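Local coordinates for protein ribulose-5-phosphate reductase 1 (Staphylococcus aureus, PDB 6XHK) that catalyses the NADPH-dependent reduction of D-ribulose 5-phosphate to D-ribitol 5-phosphate, a step in building the poly(ribitol phosphate) wall teichoic acid of this bacterium, at residues Y193-T198 with D210-N215; W170-L175 with Y200-F205. One frame throughout, in Å; residues are numbered along the deposited sequence.

Contact 1 (Y193-T198 with D210-N215); sequences YVFGKT and DVFFIN. With NDP (NADPH dihydro-nicotinamide-adenine-dinucleotide phosphate), chain B.
Tyr193 and Phe212 meet as a T-shaped pair on the edge of a parallel Rossmann-type sheet. CE2 of Phe212 lies 3.8 Å from CG of Tyr193, and the edge of the Phe212 ring points at the face of the Tyr193 ring, with the planes at 73°. Against Phe195 the Phe212 ring is turned nearly parallel. The two side chains lie side by side, pointing the same way, with ring planes only 16° apart. They are slid so far that they barely overlap, and CD2 of Phe212 sits 3.7 Å from CE2 of Phe195. The three rings form an aromatic cluster on one face of the sheet. Val194 and Val211 meet on the other face, where Leu202 also touches both.

The backbones are paired in parallel. Phe212 N donates to Val194 O (2.9 Å), Gly196 N to Phe212 O (3.0 Å) and Ile214 N to Gly196 O. The bond from Val194 N to Asp210 O is weak. Strand 191-196 is paired on its other side with strand 166-170, and Trp170 stacks on Phe195. The two strands of the contact belong to a beta-alpha-beta unit through helix 199-202.

At the C-terminal end the pair reaches the adenine of NADPH. Ile214 CG2, anti to the carbonyl carbon, lies 3.7 Å from N1A of the cofactor. CD1 of Ile214 touches CG of Lys197 at 3.7 Å. Further along the same chain, CD of Lys197 lies 3.4 Å from C8A of the adenine.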
ATOM      1  N   TYR A 193      -4.709  16.548  10.502  1.00 89.91           N
ATOM      2  CA  TYR A 193      -5.795  16.006  11.313  1.00 93.74           C
ATOM      3  C   TYR A 193      -6.174  14.634  10.765  1.00 91.43           C
ATOM      4  O   TYR A 193      -6.239  14.445   9.548  1.00 83.16           O
ATOM      5  CB  TYR A 193      -7.052  16.927  11.294  1.00 95.39           C
ATOM      6  CG  TYR A 193      -6.879  18.353  11.797  1.00103.05           C
ATOM      7  CD1 TYR A 193      -5.799  18.717  12.586  1.00105.55           C
ATOM      8  CD2 TYR A 193      -7.773  19.349  11.424  1.00101.56           C
ATOM      9  CE1 TYR A 193      -5.628  20.014  13.028  1.00104.32           C
ATOM     10  CE2 TYR A 193      -7.610  20.649  11.858  1.00106.71           C
ATOM     11  CZ  TYR A 193      -6.533  20.977  12.662  1.00103.64           C
ATOM     12  OH  TYR A 193      -6.368  22.275  13.102  1.00 95.97           O
ATOM     13  N   VAL A 194      -6.450  13.683  11.657  1.00 90.08           N
ATOM     14  CA  VAL A 194      -6.803  12.319  11.272  1.00 84.16           C
ATOM     15  C   VAL A 194      -8.159  11.996  11.893  1.00 82.98           C
ATOM     16  O   VAL A 194      -8.406  12.312  13.063  1.00 84.30           O
ATOM     17  CB  VAL A 194      -5.716  11.301  11.705  1.00 88.62           C
ATOM     18  CG1 VAL A 194      -6.157   9.854  11.465  1.00 82.61           C
ATOM     19  CG2 VAL A 194      -4.407  11.587  11.004  1.00 83.14           C
ATOM     20  N   PHE A 195      -9.039  11.387  11.103  1.00 82.05           N
ATOM     21  CA  PHE A 195     -10.386  11.026  11.529  1.00 93.28           C
ATOM     22  C   PHE A 195     -10.551   9.521  11.416  1.00 96.37           C
ATOM     23  O   PHE A 195     -10.279   8.941  10.355  1.00 81.48           O
ATOM     24  CB  PHE A 195     -11.448  11.745  10.677  1.00 90.51           C
ATOM     25  CG  PHE A 195     -11.291  13.242  10.667  1.00 96.18           C
ATOM     26  CD1 PHE A 195     -10.347  13.848   9.845  1.00 82.12           C
ATOM     27  CD2 PHE A 195     -12.049  14.036  11.512  1.00 93.32           C
ATOM     28  CE1 PHE A 195     -10.178  15.213   9.855  1.00 83.06           C
ATOM     29  CE2 PHE A 195     -11.879  15.382  11.526  1.00 84.86           C
ATOM     30  CZ  PHE A 195     -10.935  15.974  10.697  1.00 84.43           C
ATOM     31  N   GLY A 196     -11.000   8.890  12.499  1.00 83.83           N
ATOM     32  CA  GLY A 196     -11.153   7.455  12.466  1.00 84.34           C
ATOM     33  C   GLY A 196     -12.267   6.974  13.350  1.00 86.09           C
ATOM     34  O   GLY A 196     -13.129   7.764  13.728  1.00 86.60           O
ATOM     35  N   LYS A 197     -12.226   5.697  13.726  1.00 87.41           N
ATOM     36  CA  LYS A 197     -13.305   5.054  14.473  1.00102.27           C
ATOM     37  C   LYS A 197     -12.913   4.441  15.826  1.00 91.94           C
ATOM     38  O   LYS A 197     -13.803   4.267  16.661  1.00 94.03           O
ATOM     39  CB  LYS A 197     -13.952   3.942  13.626  1.00 97.07           C
ATOM     40  CG  LYS A 197     -14.744   4.404  12.419  1.00 88.48           C
ATOM     41  CD  LYS A 197     -15.341   3.230  11.643  1.00 89.31           C
ATOM     42  CE  LYS A 197     -16.465   2.535  12.419  1.00106.67           C
ATOM     43  NZ  LYS A 197     -17.408   1.728  11.582  1.00109.30           N
ATOM     44  N   THR A 198     -11.646   4.083  16.068  1.00106.80           N
ATOM     45  CA  THR A 198     -11.280   3.274  17.232  1.00105.42           C
ATOM     46  C   THR A 198     -10.089   3.873  17.963  1.00 95.11           C
ATOM     47  O   THR A 198      -9.113   4.289  17.328  1.00 93.35           O
ATOM     48  CB  THR A 198     -10.944   1.832  16.827  1.00 95.87           C
ATOM     49  OG1 THR A 198     -10.256   1.829  15.572  1.00123.94           O
ATOM     50  CG2 THR A 198     -12.210   1.006  16.711  1.00102.16           C
ATOM     51  N   ASP A 210      -3.738  16.728  15.728  1.00 92.22           N
ATOM     52  CA  ASP A 210      -4.859  16.327  16.557  1.00 92.30           C
ATOM     53  C   ASP A 210      -5.545  15.169  15.837  1.00 90.00           C
ATOM     54  O   ASP A 210      -5.389  14.975  14.631  1.00 88.34           O
ATOM     55  CB  ASP A 210      -5.828  17.503  16.810  1.00116.54           C
ATOM     56  CG  ASP A 210      -6.792  17.257  17.979  1.00107.15           C
ATOM     57  OD1 ASP A 210      -6.535  17.759  19.086  1.00114.92           O
ATOM     58  OD2 ASP A 210      -7.783  16.517  17.821  1.00133.24           O
ATOM     59  N   VAL A 211      -6.317  14.414  16.600  1.00103.20           N
ATOM     60  CA  VAL A 211      -6.960  13.183  16.156  1.00 88.83           C
ATOM     61  C   VAL A 211      -8.410  13.197  16.623  1.00 89.27           C
ATOM     62  O   VAL A 211      -8.687  13.563  17.774  1.00 95.57           O
ATOM     63  CB  VAL A 211      -6.194  11.957  16.704  1.00 89.52           C
ATOM     64  CG1 VAL A 211      -7.031  10.717  16.666  1.00 89.10           C
ATOM     65  CG2 VAL A 211      -4.934  11.710  15.840  1.00 88.69           C
ATOM     66  N   PHE A 212      -9.338  12.807  15.738  1.00 87.82           N
ATOM     67  CA  PHE A 212     -10.771  12.903  16.009  1.00101.38           C
ATOM     68  C   PHE A 212     -11.487  11.591  15.706  1.00 87.87           C
ATOM     69  O   PHE A 212     -11.066  10.814  14.849  1.00 86.53           O
ATOM     70  CB  PHE A 212     -11.452  14.041  15.194  1.00104.52           C
ATOM     71  CG  PHE A 212     -10.746  15.369  15.265  1.00 88.60           C
ATOM     72  CD1 PHE A 212     -11.182  16.340  16.157  1.00 90.60           C
ATOM     73  CD2 PHE A 212      -9.671  15.659  14.428  1.00 87.68           C
ATOM     74  CE1 PHE A 212     -10.542  17.557  16.235  1.00 91.72           C
ATOM     75  CE2 PHE A 212      -9.019  16.887  14.507  1.00 88.85           C
ATOM     76  CZ  PHE A 212      -9.454  17.830  15.415  1.00 90.90           C
ATOM     77  N   PHE A 213     -12.600  11.369  16.413  1.00103.45           N
ATOM     78  CA  PHE A 213     -13.572  10.347  16.044  1.00 96.55           C
ATOM     79  C   PHE A 213     -14.540  10.942  15.031  1.00103.42           C
ATOM     80  O   PHE A 213     -14.874  12.128  15.087  1.00134.42           O
ATOM     81  CB  PHE A 213     -14.369   9.852  17.260  1.00 97.77           C
ATOM     82  CG  PHE A 213     -13.575   8.988  18.199  1.00107.87           C
ATOM     83  CD1 PHE A 213     -12.422   9.474  18.805  1.00112.06           C
ATOM     84  CD2 PHE A 213     -13.947   7.681  18.448  1.00113.68           C
ATOM     85  CE1 PHE A 213     -11.679   8.690  19.655  1.00110.47           C
ATOM     86  CE2 PHE A 213     -13.198   6.886  19.292  1.00118.06           C
ATOM     87  CZ  PHE A 213     -12.064   7.393  19.897  1.00116.45           C
ATOM     88  N   ILE A 214     -15.008  10.106  14.108  1.00105.64           N
ATOM     89  CA  ILE A 214     -16.003  10.570  13.139  1.00101.42           C
ATOM     90  C   ILE A 214     -17.312  10.865  13.852  1.00 96.60           C
ATOM     91  O   ILE A 214     -18.190  11.535  13.305  1.00 89.51           O
ATOM     92  CB  ILE A 214     -16.161   9.531  12.001  1.00 86.23           C
ATOM     93  CG1 ILE A 214     -16.578   8.160  12.527  1.00 87.60           C
ATOM     94  CG2 ILE A 214     -14.855   9.390  11.231  1.00 84.42           C
ATOM     95  CD1 ILE A 214     -17.022   7.221  11.478  1.00 87.38           C
ATOM     96  N   ASN A 215     -17.424  10.389  15.089  1.00 98.03           N
ATOM     97  CA  ASN A 215     -18.577  10.518  15.955  1.00 93.39           C
ATOM     98  C   ASN A 215     -18.574  11.857  16.679  1.00 94.34           C
ATOM     99  O   ASN A 215     -19.623  12.318  17.149  1.00 96.31           O
ATOM    100  CB  ASN A 215     -18.496   9.379  16.983  1.00 95.15           C
ATOM    101  CG  ASN A 215     -19.827   8.785  17.333  1.00109.31           C
ATOM    102  OD1 ASN A 215     -20.873   9.302  16.959  1.00136.22           O
ATOM    103  ND2 ASN A 215     -19.796   7.747  18.151  1.00 99.52           N
TER
HETATM  104  PA  NDP B 401      -7.995  -0.851   6.647  1.00140.77           P
HETATM  105  O1A NDP B 401      -8.543  -2.212   6.966  1.00158.92           O
HETATM  106  O2A NDP B 401      -6.719  -0.601   7.445  1.00137.07           O
HETATM  107  O5B NDP B 401      -9.168   0.284   6.957  1.00136.42           O
HETATM  108  C5B NDP B 401      -8.800   1.681   7.206  1.00117.39           C
HETATM  109  C4B NDP B 401      -9.550   2.259   8.464  1.00 96.54           C
HETATM  110  O4B NDP B 401     -10.567   3.013   8.142  1.00 89.37           O
HETATM  111  C3B NDP B 401     -10.149   1.113   9.330  1.00 89.51           C
HETATM  112  O3B NDP B 401      -9.615   1.115  10.581  1.00 89.35           O
HETATM  113  C2B NDP B 401     -11.635   1.401   9.490  1.00 82.78           C
HETATM  114  O2B NDP B 401     -11.927   1.097  10.918  1.00 77.84           O
HETATM  115  C1B NDP B 401     -11.715   2.684   9.240  1.00 88.49           C
HETATM  116  N9A NDP B 401     -13.045   3.163   8.850  1.00 92.88           N
HETATM  117  C8A NDP B 401     -14.178   2.451   8.581  1.00103.79           C
HETATM  118  N7A NDP B 401     -15.180   3.323   8.273  1.00 92.22           N
HETATM  119  C5A NDP B 401     -14.674   4.543   8.354  1.00 93.77           C
HETATM  120  C6A NDP B 401     -15.318   5.916   8.127  1.00 81.84           C
HETATM  121  N6A NDP B 401     -16.711   5.981   7.743  1.00 84.99           N
HETATM  122  N1A NDP B 401     -14.525   7.087   8.297  1.00 66.98           N
HETATM  123  C2A NDP B 401     -13.134   6.999   8.683  1.00 64.85           C
HETATM  124  N3A NDP B 401     -12.525   5.670   8.896  1.00 79.88           N
HETATM  125  C4A NDP B 401     -13.357   4.447   8.715  1.00 88.69           C
HETATM  126  O3  NDP B 401      -7.567  -0.742   5.016  1.00134.05           O
HETATM  127  PN  NDP B 401      -6.396   0.303   4.369  1.00135.47           P
HETATM  128  O1N NDP B 401      -6.094   1.450   5.337  1.00144.51           O
HETATM  129  O2N NDP B 401      -5.120  -0.446   4.168  1.00151.93           O
HETATM  130  O5D NDP B 401      -6.969   0.834   2.897  1.00131.84           O
HETATM  131  C5D NDP B 401      -8.387   0.782   2.624  1.00127.78           C
HETATM  132  C4D NDP B 401      -8.775   0.900   1.235  1.00124.75           C
HETATM  133  O4D NDP B 401      -7.601   1.403   0.294  1.00115.63           O
HETATM  134  C3D NDP B 401      -9.222  -0.446   0.617  1.00137.61           C
HETATM  135  O3D NDP B 401     -10.481  -0.276  -0.168  1.00143.04           O
HETATM  136  C2D NDP B 401      -8.186  -0.833  -0.166  1.00142.46           C
HETATM  137  O2D NDP B 401      -8.558  -1.736  -1.254  1.00152.90           O
HETATM  138  C1D NDP B 401      -7.561   0.565  -0.726  1.00126.08           C
HETATM  139  N1N NDP B 401      -6.236   0.450  -1.372  1.00119.50           N
HETATM  140  C2N NDP B 401      -6.011   1.272  -2.564  1.00134.05           C
HETATM  141  C3N NDP B 401      -4.773   1.126  -3.466  1.00141.63           C
HETATM  142  C7N NDP B 401      -4.657   2.060  -4.739  1.00144.56           C
HETATM  143  O7N NDP B 401      -3.958   1.736  -5.669  1.00156.21           O
HETATM  144  N7N NDP B 401      -5.405   3.319  -4.767  1.00131.37           N
HETATM  145  C4N NDP B 401      -3.575   0.286  -2.957  1.00139.28           C
HETATM  146  C5N NDP B 401      -3.960  -0.703  -1.834  1.00131.03           C
HETATM  147  C6N NDP B 401      -5.162  -0.431  -0.903  1.00116.03           C
HETATM  148  P2B NDP B 401     -12.951  -0.140  11.182  1.00106.76           P
HETATM  149  O1X NDP B 401     -14.175  -0.037  10.296  1.00 99.07           O
HETATM  150  O2X NDP B 401     -12.220  -1.427  10.839  1.00115.68           O
HETATM  151  O3X NDP B 401     -13.375  -0.093  12.640  1.00120.52           O

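Contact 2 (W170-L175 with Y200-F205); sequences WGDGNL and YKLSHF. With NDP (NADPH dihydro-nicotinamide-adenine-dinucleotide phosphate), chain B.
Asp172 packs its CB against CD2 of Leu202 at 3.6 Å, and its side chain crosses those of Leu202 and Lys201 at about a right angle. Asp172 O lies 3.2 Å from CB of Lys201. At the edge of the Phe205 ring, near the ring plane, Asp172 O is 3.8 Å from CE2 of Phe205. Leu202, Lys201 CB and Phe205 thus surround Asp172, touching its CB and its carbonyl O.

The polar link is made through NADPH. O3B of the adenosine ribose donates to OD1 of Asp172 (2.6 Å) and accepts from NZ of Lys201 (2.8 Å). The lysine chain is extended beyond CG, which carries NZ past Asp172 to this hydroxyl. NZ also makes a weak bond to O2X of the 2'-phosphate. A positive charge here would suit that phosphate, which distinguishes NADPH from NADH. With CG between the backbone N and the carbonyl carbon (chi1 49°), the Asp172 carboxylate sits between O3B and the backbone amides of Lys197 and Thr198. Both amides donate to its OD2, which helps to fix the carboxylate that grips the ribose.

Gly171, Gly173 and Gly176 fit the GxGxxG pattern of a Rossmann dinucleotide-binding loop. CA of Gly173 comes within 3.4 Å of O2A, and the glycine lets the backbone come this close to the phosphate. At the start of the helix, Leu175 N donates to O1N of the diphosphate (3.2 Å).

Segment 170-175 leads from strand 166-170 into helix 174-186. Helix 199-202 and the type I turn from Leu202 to Phe205 pack beside it. Leu202 and Phe205 also rest on strands 191-196 and 210-213, while Phe205 meets Tyr177 of helix 174-186 edge-to-face.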
ATOM      1  N   TRP A 170      -9.092  10.862   6.380  1.00 78.80           N
ATOM      2  CA  TRP A 170     -10.098   9.928   6.883  1.00 89.61           C
ATOM      3  C   TRP A 170      -9.597   8.494   6.776  1.00 94.60           C
ATOM      4  O   TRP A 170      -9.037   8.099   5.749  1.00 86.11           O
ATOM      5  CB  TRP A 170     -11.440  10.052   6.149  1.00 88.25           C
ATOM      6  CG  TRP A 170     -12.434  10.981   6.796  1.00 85.04           C
ATOM      7  CD1 TRP A 170     -13.625  10.634   7.400  1.00 85.60           C
ATOM      8  CD2 TRP A 170     -12.338  12.401   6.891  1.00 88.24           C
ATOM      9  NE1 TRP A 170     -14.257  11.760   7.886  1.00 81.61           N
ATOM     10  CE2 TRP A 170     -13.489  12.856   7.583  1.00 81.38           C
ATOM     11  CE3 TRP A 170     -11.385  13.339   6.469  1.00 82.39           C
ATOM     12  CZ2 TRP A 170     -13.707  14.197   7.848  1.00 82.36           C
ATOM     13  CZ3 TRP A 170     -11.603  14.671   6.746  1.00 81.32           C
ATOM     14  CH2 TRP A 170     -12.755  15.088   7.425  1.00 82.34           C
ATOM     15  N   GLY A 171      -9.810   7.717   7.845  1.00100.48           N
ATOM     16  CA  GLY A 171      -9.321   6.348   7.936  1.00 80.27           C
ATOM     17  C   GLY A 171      -8.100   6.175   8.823  1.00 87.18           C
ATOM     18  O   GLY A 171      -7.026   6.709   8.516  1.00 80.49           O
ATOM     19  N   ASP A 172      -8.259   5.422   9.920  1.00 82.31           N
ATOM     20  CA  ASP A 172      -7.226   5.203  10.928  1.00 83.50           C
ATOM     21  C   ASP A 172      -6.456   3.898  10.694  1.00 89.69           C
ATOM     22  O   ASP A 172      -6.029   3.254  11.655  1.00 94.14           O
ATOM     23  CB  ASP A 172      -7.862   5.205  12.316  1.00 85.02           C
ATOM     24  CG  ASP A 172      -9.090   4.306  12.407  1.00 85.94           C
ATOM     25  OD1 ASP A 172      -9.390   3.609  11.432  1.00 87.80           O
ATOM     26  OD2 ASP A 172      -9.729   4.242  13.470  1.00 87.47           O
ATOM     27  N   GLY A 173      -6.270   3.478   9.440  1.00 84.65           N
ATOM     28  CA  GLY A 173      -5.628   2.213   9.112  1.00 84.68           C
ATOM     29  C   GLY A 173      -4.276   2.321   8.422  1.00 84.38           C
ATOM     30  O   GLY A 173      -3.543   3.286   8.667  1.00 83.97           O
ATOM     31  N   ASN A 174      -3.929   1.363   7.548  1.00 84.87           N
ATOM     32  CA  ASN A 174      -2.579   1.356   6.984  1.00 92.39           C
ATOM     33  C   ASN A 174      -2.341   2.549   6.057  1.00 83.41           C
ATOM     34  O   ASN A 174      -1.338   3.263   6.208  1.00 83.56           O
ATOM     35  CB  ASN A 174      -2.274   0.032   6.264  1.00 96.79           C
ATOM     36  CG  ASN A 174      -2.665  -1.196   7.076  1.00102.46           C
ATOM     37  OD1 ASN A 174      -2.512  -1.235   8.304  1.00116.26           O
ATOM     38  ND2 ASN A 174      -3.142  -2.222   6.383  1.00 89.46           N
ATOM     39  N   LEU A 175      -3.247   2.785   5.090  1.00 82.17           N
ATOM     40  CA  LEU A 175      -3.105   3.962   4.224  1.00 80.96           C
ATOM     41  C   LEU A 175      -3.194   5.274   4.993  1.00 91.66           C
ATOM     42  O   LEU A 175      -2.417   6.207   4.732  1.00 90.89           O
ATOM     43  CB  LEU A 175      -4.137   3.957   3.114  1.00 80.15           C
ATOM     44  CG  LEU A 175      -3.601   3.521   1.779  1.00 91.84           C
ATOM     45  CD1 LEU A 175      -4.743   3.387   0.790  1.00108.01           C
ATOM     46  CD2 LEU A 175      -2.643   4.616   1.358  1.00 85.77           C
ATOM     47  N   TYR A 200      -7.817   2.355  19.755  1.00100.29           N
ATOM     48  CA  TYR A 200      -6.684   1.500  19.376  1.00100.81           C
ATOM     49  C   TYR A 200      -5.920   2.085  18.190  1.00109.32           C
ATOM     50  O   TYR A 200      -4.740   2.431  18.310  1.00 97.92           O
ATOM     51  CB  TYR A 200      -7.179   0.084  19.043  1.00102.28           C
ATOM     52  CG  TYR A 200      -6.099  -0.979  18.909  1.00147.43           C
ATOM     53  CD1 TYR A 200      -6.437  -2.311  18.677  1.00159.92           C
ATOM     54  CD2 TYR A 200      -4.745  -0.672  19.070  1.00153.60           C
ATOM     55  CE1 TYR A 200      -5.449  -3.310  18.574  1.00163.44           C
ATOM     56  CE2 TYR A 200      -3.752  -1.662  18.971  1.00158.03           C
ATOM     57  CZ  TYR A 200      -4.113  -2.974  18.723  1.00160.28           C
ATOM     58  OH  TYR A 200      -3.145  -3.946  18.624  1.00160.72           O
ATOM     59  N   LYS A 201      -6.595   2.227  17.036  1.00 95.28           N
ATOM     60  CA  LYS A 201      -5.893   2.607  15.814  1.00 92.83           C
ATOM     61  C   LYS A 201      -5.446   4.060  15.840  1.00 91.42           C
ATOM     62  O   LYS A 201      -4.334   4.378  15.396  1.00 96.70           O
ATOM     63  CB  LYS A 201      -6.766   2.328  14.588  1.00 91.05           C
ATOM     64  CG  LYS A 201      -7.066   0.862  14.360  1.00 92.63           C
ATOM     65  CD  LYS A 201      -7.981   0.599  13.196  1.00 91.29           C
ATOM     66  CE  LYS A 201      -8.338  -0.866  13.166  1.00 93.61           C
ATOM     67  NZ  LYS A 201      -9.206  -1.277  12.058  1.00 92.94           N
ATOM     68  N   LEU A 202      -6.277   4.953  16.368  1.00 98.74           N
ATOM     69  CA  LEU A 202      -5.929   6.366  16.362  1.00 95.84           C
ATOM     70  C   LEU A 202      -4.779   6.700  17.296  1.00 98.81           C
ATOM     71  O   LEU A 202      -4.097   7.708  17.070  1.00 91.49           O
ATOM     72  CB  LEU A 202      -7.156   7.201  16.707  1.00 94.38           C
ATOM     73  CG  LEU A 202      -8.263   7.145  15.661  1.00 91.45           C
ATOM     74  CD1 LEU A 202      -9.563   7.605  16.289  1.00 89.14           C
ATOM     75  CD2 LEU A 202      -7.852   8.035  14.493  1.00 86.25           C
ATOM     76  N   SER A 203      -4.527   5.865  18.313  1.00104.19           N
ATOM     77  CA  SER A 203      -3.396   6.121  19.199  1.00101.23           C
ATOM     78  C   SER A 203      -2.066   6.060  18.456  1.00 98.06           C
ATOM     79  O   SER A 203      -1.093   6.684  18.889  1.00110.21           O
ATOM     80  CB  SER A 203      -3.393   5.130  20.350  1.00109.52           C
ATOM     81  OG  SER A 203      -3.651   3.823  19.866  1.00132.03           O
ATOM     82  N   HIS A 204      -2.000   5.338  17.333  1.00 94.70           N
ATOM     83  CA  HIS A 204      -0.730   5.242  16.619  1.00 96.89           C
ATOM     84  C   HIS A 204      -0.309   6.533  15.945  1.00 93.02           C
ATOM     85  O   HIS A 204       0.843   6.623  15.506  1.00112.52           O
ATOM     86  CB  HIS A 204      -0.747   4.123  15.569  1.00 99.89           C
ATOM     87  CG  HIS A 204      -0.986   2.764  16.144  1.00 99.81           C
ATOM     88  ND1 HIS A 204      -2.229   2.322  16.540  1.00 98.82           N
ATOM     89  CD2 HIS A 204      -0.117   1.780  16.463  1.00104.44           C
ATOM     90  CE1 HIS A 204      -2.123   1.101  17.030  1.00103.23           C
ATOM     91  NE2 HIS A 204      -0.851   0.750  16.996  1.00110.55           N
ATOM     92  N   PHE A 205      -1.197   7.508  15.842  1.00100.16           N
ATOM     93  CA  PHE A 205      -0.927   8.772  15.162  1.00 90.45           C
ATOM     94  C   PHE A 205      -0.563   9.799  16.231  1.00115.85           C
ATOM     95  O   PHE A 205      -1.435  10.409  16.856  1.00128.43           O
ATOM     96  CB  PHE A 205      -2.145   9.223  14.375  1.00 88.24           C
ATOM     97  CG  PHE A 205      -2.630   8.251  13.309  1.00 89.11           C
ATOM     98  CD1 PHE A 205      -2.426   8.528  11.950  1.00 85.11           C
ATOM     99  CD2 PHE A 205      -3.352   7.106  13.653  1.00 87.00           C
ATOM    100  CE1 PHE A 205      -2.916   7.686  10.962  1.00 83.90           C
ATOM    101  CE2 PHE A 205      -3.841   6.247  12.655  1.00 86.06           C
ATOM    102  CZ  PHE A 205      -3.612   6.536  11.307  1.00 84.28           C
TER
HETATM  103  PA  NDP B 401      -7.995  -0.851   6.647  1.00140.77           P
HETATM  104  O1A NDP B 401      -8.543  -2.212   6.966  1.00158.92           O
HETATM  105  O2A NDP B 401      -6.719  -0.601   7.445  1.00137.07           O
HETATM  106  O5B NDP B 401      -9.168   0.284   6.957  1.00136.42           O
HETATM  107  C5B NDP B 401      -8.800   1.681   7.206  1.00117.39           C
HETATM  108  C4B NDP B 401      -9.550   2.259   8.464  1.00 96.54           C
HETATM  109  O4B NDP B 401     -10.567   3.013   8.142  1.00 89.37           O
HETATM  110  C3B NDP B 401     -10.149   1.113   9.330  1.00 89.51           C
HETATM  111  O3B NDP B 401      -9.615   1.115  10.581  1.00 89.35           O
HETATM  112  C2B NDP B 401     -11.635   1.401   9.490  1.00 82.78           C
HETATM  113  O2B NDP B 401     -11.927   1.097  10.918  1.00 77.84           O
HETATM  114  C1B NDP B 401     -11.715   2.684   9.240  1.00 88.49           C
HETATM  115  N9A NDP B 401     -13.045   3.163   8.850  1.00 92.88           N
HETATM  116  C8A NDP B 401     -14.178   2.451   8.581  1.00103.79           C
HETATM  117  N7A NDP B 401     -15.180   3.323   8.273  1.00 92.22           N
HETATM  118  C5A NDP B 401     -14.674   4.543   8.354  1.00 93.77           C
HETATM  119  C6A NDP B 401     -15.318   5.916   8.127  1.00 81.84           C
HETATM  120  N6A NDP B 401     -16.711   5.981   7.743  1.00 84.99           N
HETATM  121  N1A NDP B 401     -14.525   7.087   8.297  1.00 66.98           N
HETATM  122  C2A NDP B 401     -13.134   6.999   8.683  1.00 64.85           C
HETATM  123  N3A NDP B 401     -12.525   5.670   8.896  1.00 79.88           N
HETATM  124  C4A NDP B 401     -13.357   4.447   8.715  1.00 88.69           C
HETATM  125  O3  NDP B 401      -7.567  -0.742   5.016  1.00134.05           O
HETATM  126  PN  NDP B 401      -6.396   0.303   4.369  1.00135.47           P
HETATM  127  O1N NDP B 401      -6.094   1.450   5.337  1.00144.51           O
HETATM  128  O2N NDP B 401      -5.120  -0.446   4.168  1.00151.93           O
HETATM  129  O5D NDP B 401      -6.969   0.834   2.897  1.00131.84           O
HETATM  130  C5D NDP B 401      -8.387   0.782   2.624  1.00127.78           C
HETATM  131  C4D NDP B 401      -8.775   0.900   1.235  1.00124.75           C
HETATM  132  O4D NDP B 401      -7.601   1.403   0.294  1.00115.63           O
HETATM  133  C3D NDP B 401      -9.222  -0.446   0.617  1.00137.61           C
HETATM  134  O3D NDP B 401     -10.481  -0.276  -0.168  1.00143.04           O
HETATM  135  C2D NDP B 401      -8.186  -0.833  -0.166  1.00142.46           C
HETATM  136  O2D NDP B 401      -8.558  -1.736  -1.254  1.00152.90           O
HETATM  137  C1D NDP B 401      -7.561   0.565  -0.726  1.00126.08           C
HETATM  138  N1N NDP B 401      -6.236   0.450  -1.372  1.00119.50           N
HETATM  139  C2N NDP B 401      -6.011   1.272  -2.564  1.00134.05           C
HETATM  140  C3N NDP B 401      -4.773   1.126  -3.466  1.00141.63           C
HETATM  141  C7N NDP B 401      -4.657   2.060  -4.739  1.00144.56           C
HETATM  142  O7N NDP B 401      -3.958   1.736  -5.669  1.00156.21           O
HETATM  143  N7N NDP B 401      -5.405   3.319  -4.767  1.00131.37           N
HETATM  144  C4N NDP B 401      -3.575   0.286  -2.957  1.00139.28           C
HETATM  145  C5N NDP B 401      -3.960  -0.703  -1.834  1.00131.03           C
HETATM  146  C6N NDP B 401      -5.162  -0.431  -0.903  1.00116.03           C
HETATM  147  P2B NDP B 401     -12.951  -0.140  11.182  1.00106.76           P
HETATM  148  O1X NDP B 401     -14.175  -0.037  10.296  1.00 99.07           O
HETATM  149  O2X NDP B 401     -12.220  -1.427  10.839  1.00115.68           O
HETATM  150  O3X NDP B 401     -13.375  -0.093  12.640  1.00120.52           O

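Overall arrangement
Both contacts belong to the Rossmann-type domain of the enzyme, and their centres are about 8 Å apart. Contact 2 is buried, whereas contact 1 is partly buried and includes the outermost strand, 210-213. Contact 1 joins strands by main-chain bonds and aromatic rings. Contact 2 joins loop and helix by apolar contacts and a shared cofactor hydroxyl. Their segments alternate along the chain. Helix 199-202, part of contact 2, lies between the two strands of contact 1. A probable hydrogen bond from Gly171 N to Phe195 O ties them directly. Both border the adenine; the hydrogen bonds to the ribose, diphosphate and 2'-phosphate come from contact 2.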